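Esterase (uncultured bacterium FLS12, PDB 4RGY) hydrolyses carboxylic esters as a low-temperature-active alkaline esterase of the alpha/beta-hydrolase clan, probably through a serine nucleophile. Local coordinates at residues M78-H82 with Y95-I99; L191-E196 with R224-V229. All coordinates share one frame; numbering follows the deposited sequence.

Contact 1: residues M78-H82 with Y95-I99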
loop_
_atom_site.group_PDB
_atom_site.type_symbol
_atom_site.label_atom_id
_atom_site.label_comp_id
_atom_site.label_asym_id
_atom_site.label_seq_id
_atom_site.Cartn_x
_atom_site.Cartn_y
_atom_site.Cartn_z
ATOM N N MET A 78 -13.854 4.574 -1.371
ATOM C CA MET A 78 -13.844 3.694 -2.531
ATOM C C MET A 78 -13.632 2.256 -2.066
ATOM O O MET A 78 -12.505 1.824 -1.825
ATOM C CB MET A 78 -12.733 4.126 -3.493
ATOM C CG MET A 78 -13.055 5.437 -4.209
ATOM S SD MET A 78 -11.617 6.384 -4.746
ATOM C CE MET A 78 -10.980 7.001 -3.180
ATOM N N PRO A 79 -14.726 1.504 -1.943
ATOM C CA PRO A 79 -14.621 0.135 -1.433
ATOM C C PRO A 79 -14.597 -0.905 -2.544
ATOM O O PRO A 79 -14.663 -0.529 -3.715
ATOM C CB PRO A 79 -15.910 -0.013 -0.669
ATOM C CG PRO A 79 -16.910 0.791 -1.466
ATOM C CD PRO A 79 -16.128 1.948 -2.055
ATOM N N ALA A 80 -14.466 -2.176 -2.167
ATOM C CA ALA A 80 -14.418 -3.292 -3.110
ATOM C C ALA A 80 -15.583 -4.236 -2.870
ATOM O O ALA A 80 -15.883 -4.578 -1.717
ATOM C CB ALA A 80 -13.105 -4.039 -2.960
ATOM N N VAL A 81 -16.241 -4.673 -3.943
ATOM C CA VAL A 81 -17.327 -5.644 -3.811
ATOM C C VAL A 81 -17.203 -6.835 -4.754
ATOM O O VAL A 81 -18.187 -7.556 -4.981
ATOM C CB VAL A 81 -18.719 -5.008 -4.001
ATOM C CG1 VAL A 81 -18.920 -3.886 -2.989
ATOM C CG2 VAL A 81 -18.888 -4.494 -5.435
ATOM N N HIS A 82 -16.010 -7.033 -5.308
ATOM C CA HIS A 82 -15.763 -8.163 -6.204
ATOM C C HIS A 82 -16.770 -8.165 -7.360
ATOM O O HIS A 82 -17.143 -7.089 -7.828
ATOM C CB HIS A 82 -15.723 -9.456 -5.393
ATOM C CG HIS A 82 -14.762 -9.374 -4.251
ATOM N ND1 HIS A 82 -15.075 -9.788 -2.974
ATOM C CD2 HIS A 82 -13.509 -8.862 -4.183
ATOM C CE1 HIS A 82 -14.048 -9.558 -2.177
ATOM N NE2 HIS A 82 -13.085 -8.995 -2.886
ATOM N N TYR A 95 -23.016 -8.876 -0.166
ATOM C CA TYR A 95 -22.413 -7.609 -0.584
ATOM C C TYR A 95 -23.341 -6.388 -0.519
ATOM O O TYR A 95 -22.867 -5.268 -0.395
ATOM C CB TYR A 95 -21.807 -7.735 -1.976
ATOM C CG TYR A 95 -20.569 -8.608 -2.032
ATOM C CD1 TYR A 95 -19.314 -8.083 -1.772
ATOM C CD2 TYR A 95 -20.669 -9.950 -2.369
ATOM C CE1 TYR A 95 -18.180 -8.887 -1.840
ATOM C CE2 TYR A 95 -19.558 -10.748 -2.448
ATOM C CZ TYR A 95 -18.323 -10.209 -2.190
ATOM O OH TYR A 95 -17.218 -11.029 -2.268
ATOM N N TRP A 96 -24.654 -6.602 -0.606
ATOM C CA TRP A 96 -25.602 -5.500 -0.416
ATOM C C TRP A 96 -25.665 -5.061 1.042
ATOM O O TRP A 96 -25.624 -3.860 1.336
ATOM C CB TRP A 96 -26.999 -5.899 -0.876
ATOM C CG TRP A 96 -28.067 -4.922 -0.439
ATOM C CD1 TRP A 96 -29.049 -5.152 0.486
ATOM C CD2 TRP A 96 -28.277 -3.581 -0.922
ATOM N NE1 TRP A 96 -29.850 -4.040 0.612
ATOM C CE2 TRP A 96 -29.401 -3.064 -0.236
ATOM C CE3 TRP A 96 -27.610 -2.761 -1.845
ATOM C CZ2 TRP A 96 -29.887 -1.772 -0.459
ATOM C CZ3 TRP A 96 -28.100 -1.481 -2.073
ATOM C CH2 TRP A 96 -29.227 -0.999 -1.377
ATOM N N THR A 97 -25.741 -6.018 1.962
ATOM C CA THR A 97 -25.741 -5.657 3.369
ATOM C C THR A 97 -24.404 -4.996 3.720
ATOM O O THR A 97 -24.344 -4.047 4.505
ATOM C CB THR A 97 -26.055 -6.871 4.263
ATOM O OG1 THR A 97 -27.394 -7.303 3.984
ATOM C CG2 THR A 97 -25.964 -6.517 5.743
ATOM N N PHE A 98 -23.327 -5.477 3.105
ATOM C CA PHE A 98 -22.026 -4.857 3.285
ATOM C C PHE A 98 -22.033 -3.405 2.799
ATOM O O PHE A 98 -21.690 -2.482 3.551
ATOM C CB PHE A 98 -20.959 -5.665 2.533
ATOM C CG PHE A 98 -19.609 -5.000 2.491
ATOM C CD1 PHE A 98 -18.855 -4.840 3.656
ATOM C CD2 PHE A 98 -19.087 -4.544 1.285
ATOM C CE1 PHE A 98 -17.610 -4.235 3.620
ATOM C CE2 PHE A 98 -17.836 -3.941 1.241
ATOM C CZ PHE A 98 -17.097 -3.787 2.411
ATOM N N ILE A 99 -22.409 -3.182 1.541
ATOM C CA ILE A 99 -22.290 -1.839 0.986
ATOM C C ILE A 99 -23.286 -0.850 1.607
ATOM O O ILE A 99 -22.982 0.337 1.753
ATOM C CB ILE A 99 -22.372 -1.830 -0.566
ATOM C CG1 ILE A 99 -21.784 -0.539 -1.137
ATOM C CG2 ILE A 99 -23.813 -2.044 -1.060
ATOM C CD1 ILE A 99 -20.285 -0.396 -0.950
#
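Tyr95 OH and His82 ND1 lie 2.6 Å apart in a nearly straight hydrogen bond (172°) that either group could donate. The hydroxyl meets the imidazole at its edge, in the ring plane, and the two rings stand almost perpendicular, rim to rim. Tyrosine suits the place because it joins a hydroxyl for the imidazole to a flat ring that packs on Val81: Val81 O sits over one face, 3.4 Å from Tyr95 CE1, and Val81 CB lies 3.8 Å from Tyr95 CD1. A phenylalanine here would lack the hydroxyl and would probably leave His82 ND1 without this partner and the imidazole freer to turn. One helical turn on, Ile99 reaches back with its terminal CD1, 3.6 Å from Pro79 CG. Phe98 has CG anti to its own N (chi1 172°), which carries the ring back to the loop, where Val81 CG1 approaches its edge. Backbone N and O of Val81 are hydrogen-bonded to His50 NE2 and Ser84 OG. His82 also meets His82 of a second subunit. In this alpha/beta-hydrolase fold the contact packs the first turn of helix 95-110 against strand 75-79 and the loop that follows it, with Leu49 of neighbouring strand 45-49 touching both Pro79 and Ile99.

Contact 2: residues L191-E196 with R224-V229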
loop_
_atom_site.group_PDB
_atom_site.type_symbol
_atom_site.label_atom_id
_atom_site.label_comp_id
_atom_site.label_asym_id
_atom_site.label_seq_id
_atom_site.Cartn_x
_atom_site.Cartn_y
_atom_site.Cartn_z
ATOM N N LEU A 191 -34.079 -1.824 -10.937
ATOM C CA LEU A 191 -34.120 -0.359 -10.838
ATOM C C LEU A 191 -35.375 0.244 -11.463
ATOM O O LEU A 191 -35.822 1.312 -11.034
ATOM C CB LEU A 191 -32.891 0.290 -11.479
ATOM C CG LEU A 191 -31.524 -0.072 -10.918
ATOM C CD1 LEU A 191 -30.488 0.767 -11.635
ATOM C CD2 LEU A 191 -31.480 0.178 -9.422
ATOM N N PHE A 192 -35.940 -0.428 -12.465
ATOM C CA PHE A 192 -37.160 0.073 -13.094
ATOM C C PHE A 192 -38.312 0.058 -12.092
ATOM O O PHE A 192 -39.079 1.017 -12.007
ATOM C CB PHE A 192 -37.506 -0.732 -14.349
ATOM C CG PHE A 192 -36.587 -0.479 -15.509
ATOM C CD1 PHE A 192 -35.255 -0.895 -15.473
ATOM C CD2 PHE A 192 -37.046 0.187 -16.638
ATOM C CE1 PHE A 192 -34.400 -0.651 -16.542
ATOM C CE2 PHE A 192 -36.208 0.418 -17.713
ATOM C CZ PHE A 192 -34.882 0.002 -17.671
ATOM N N ALA A 193 -38.402 -1.011 -11.306
ATOM C CA ALA A 193 -39.409 -1.113 -10.256
ATOM C C ALA A 193 -39.145 -0.121 -9.134
ATOM O O ALA A 193 -40.070 0.518 -8.617
ATOM C CB ALA A 193 -39.460 -2.545 -9.704
ATOM N N LEU A 194 -37.881 0.015 -8.739
ATOM C CA LEU A 194 -37.532 0.961 -7.693
ATOM C C LEU A 194 -37.898 2.390 -8.104
ATOM O O LEU A 194 -38.371 3.175 -7.276
ATOM C CB LEU A 194 -36.046 0.854 -7.331
ATOM C CG LEU A 194 -35.598 -0.509 -6.765
ATOM C CD1 LEU A 194 -34.118 -0.464 -6.446
ATOM C CD2 LEU A 194 -36.387 -0.923 -5.529
ATOM N N ALA A 195 -37.687 2.720 -9.377
ATOM C CA ALA A 195 -38.050 4.032 -9.894
ATOM C C ALA A 195 -39.560 4.263 -9.788
ATOM O O ALA A 195 -39.998 5.356 -9.450
ATOM C CB ALA A 195 -37.565 4.194 -11.329
ATOM N N GLU A 196 -40.360 3.234 -10.053
ATOM C CA GLU A 196 -41.810 3.352 -9.869
ATOM C C GLU A 196 -42.185 3.667 -8.421
ATOM O O GLU A 196 -43.106 4.446 -8.158
ATOM C CB GLU A 196 -42.545 2.097 -10.365
ATOM C CG GLU A 196 -42.428 1.879 -11.868
ATOM C CD GLU A 196 -43.473 0.932 -12.411
ATOM O OE1 GLU A 196 -44.673 1.152 -12.144
ATOM O OE2 GLU A 196 -43.091 -0.036 -13.101
ATOM N N ARG A 224 -33.279 3.157 -22.371
ATOM C CA ARG A 224 -34.529 2.581 -21.875
ATOM C C ARG A 224 -34.821 2.995 -20.429
ATOM O O ARG A 224 -35.967 3.320 -20.090
ATOM C CB ARG A 224 -34.543 1.063 -22.063
ATOM C CG ARG A 224 -34.758 0.673 -23.530
ATOM C CD ARG A 224 -34.978 -0.826 -23.731
ATOM N NE ARG A 224 -33.866 -1.604 -23.208
ATOM C CZ ARG A 224 -33.899 -2.221 -22.035
ATOM N NH1 ARG A 224 -34.997 -2.145 -21.296
ATOM N NH2 ARG A 224 -32.846 -2.898 -21.602
ATOM N N PHE A 225 -33.790 3.037 -19.587
ATOM C CA PHE A 225 -34.000 3.476 -18.208
ATOM C C PHE A 225 -34.366 4.964 -18.163
ATOM O O PHE A 225 -35.277 5.360 -17.432
ATOM C CB PHE A 225 -32.774 3.181 -17.325
ATOM C CG PHE A 225 -32.949 3.607 -15.892
ATOM C CD1 PHE A 225 -33.657 2.817 -14.993
ATOM C CD2 PHE A 225 -32.415 4.805 -15.442
ATOM C CE1 PHE A 225 -33.828 3.220 -13.676
ATOM C CE2 PHE A 225 -32.580 5.205 -14.121
ATOM C CZ PHE A 225 -33.282 4.407 -13.241
ATOM N N ARG A 226 -33.648 5.781 -18.929
ATOM C CA ARG A 226 -33.940 7.208 -19.019
ATOM C C ARG A 226 -35.391 7.449 -19.417
ATOM O O ARG A 226 -36.098 8.226 -18.762
ATOM C CB ARG A 226 -33.026 7.866 -20.047
ATOM C CG ARG A 226 -33.250 9.373 -20.175
ATOM C CD ARG A 226 -32.738 9.907 -21.503
ATOM N NE ARG A 226 -33.550 9.423 -22.615
ATOM C CZ ARG A 226 -33.255 9.632 -23.891
ATOM N NH1 ARG A 226 -32.149 10.293 -24.210
ATOM N NH2 ARG A 226 -34.048 9.163 -24.846
ATOM N N ASP A 227 -35.833 6.781 -20.479
ATOM C CA ASP A 227 -37.192 6.978 -20.980
ATOM C C ASP A 227 -38.213 6.534 -19.932
ATOM O O ASP A 227 -39.248 7.171 -19.740
ATOM C CB ASP A 227 -37.401 6.233 -22.304
ATOM C CG ASP A 227 -36.654 6.873 -23.467
ATOM O OD1 ASP A 227 -36.121 7.989 -23.304
ATOM O OD2 ASP A 227 -36.590 6.235 -24.534
ATOM N N HIS A 228 -37.887 5.466 -19.209
ATOM C CA HIS A 228 -38.751 4.985 -18.144
ATOM C C HIS A 228 -38.912 6.027 -17.046
ATOM O O HIS A 228 -40.038 6.397 -16.690
ATOM C CB HIS A 228 -38.185 3.684 -17.574
ATOM C CG HIS A 228 -38.922 3.154 -16.384
ATOM N ND1 HIS A 228 -40.202 2.647 -16.461
ATOM C CD2 HIS A 228 -38.532 3.002 -15.096
ATOM C CE1 HIS A 228 -40.574 2.222 -15.263
ATOM N NE2 HIS A 228 -39.580 2.432 -14.418
ATOM N N VAL A 229 -37.800 6.524 -16.510
ATOM C CA VAL A 229 -37.910 7.465 -15.398
ATOM C C VAL A 229 -38.521 8.803 -15.826
ATOM O O VAL A 229 -39.247 9.428 -15.049
ATOM C CB VAL A 229 -36.577 7.655 -14.624
ATOM C CG1 VAL A 229 -36.118 6.325 -14.049
ATOM C CG2 VAL A 229 -35.498 8.269 -15.510
#
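An aromatic cluster of Phe192, Phe225 and His228 joins two nearly parallel helices of the alpha/beta-hydrolase fold, whose short segments run 10.3 Å apart at a crossing angle of -16°. Phe192 reaches across from helix 191-200 to the second helix, its CZ 3.6 Å from Phe225 CA, and touches both other rings. Phe225 turns its edge to one face of the Phe192 ring in a T-shaped pair, planes at 85°, with Phe225 CD1 coming 3.9 Å from Phe192 CE1. The ring of His228 is set obliquely to that of Phe192; Phe192 CD2 sits over one imidazole face, off towards the rim, 3.5 Å from His228 CG.

Histidine suits this place because it offers a flat face to the phenylalanine and a polar nitrogen to the backbone. A first torsion of 175° turns the His228 ring away from its own backbone N and toward helix 191-200, and His228 NE2 donates to Phe192 O at 2.8 Å, bent at the hydrogen and tilted out of the carbonyl plane. The same oxygen accepts the helical bond from Glu196 N on the opposite face of that plane, so two donors grip it. Beside the imidazole edge runs the aliphatic part of Glu196, its CG 3.9 Å from His228 NE2; the nearby carboxylate would probably favour a protonated histidine.

Small Ala195 lets the backbones approach, its CB 3.7 Å from Val229 CG1, while Leu191 CB meets Phe225 CE1 at 3.8 Å. Arg224, beside Phe192, forms salt bridges with Asp221 and Asp154. Inward, Leu191 packs on helix 127-138, Phe225 touches Gln210 of strand 207-213, and Val229 rests on Phe236 of strand 236-241.

Overall arrangement
The two contacts follow one another along the chain, contact 1 closing before contact 2 opens, and their centres lie 23 Å apart; the nearest atoms are about 7 Å from each other and do not touch. Both lie in one alpha/beta-hydrolase fold, a mixed sheet with helices packed on it. Contact 1 joins a helix to strand 75-79, in the first half of the strand order, whereas contact 2 pairs two helices by strands 207-213 and 236-241. Helix 127-138 is touched by side chains of both. Contact 1 thus lies close to the probable nucleophile elbow at Ser126 and to a subunit boundary, while contact 2 joins helices nearer the far edge of the sheet and touches no other chain of the assembly.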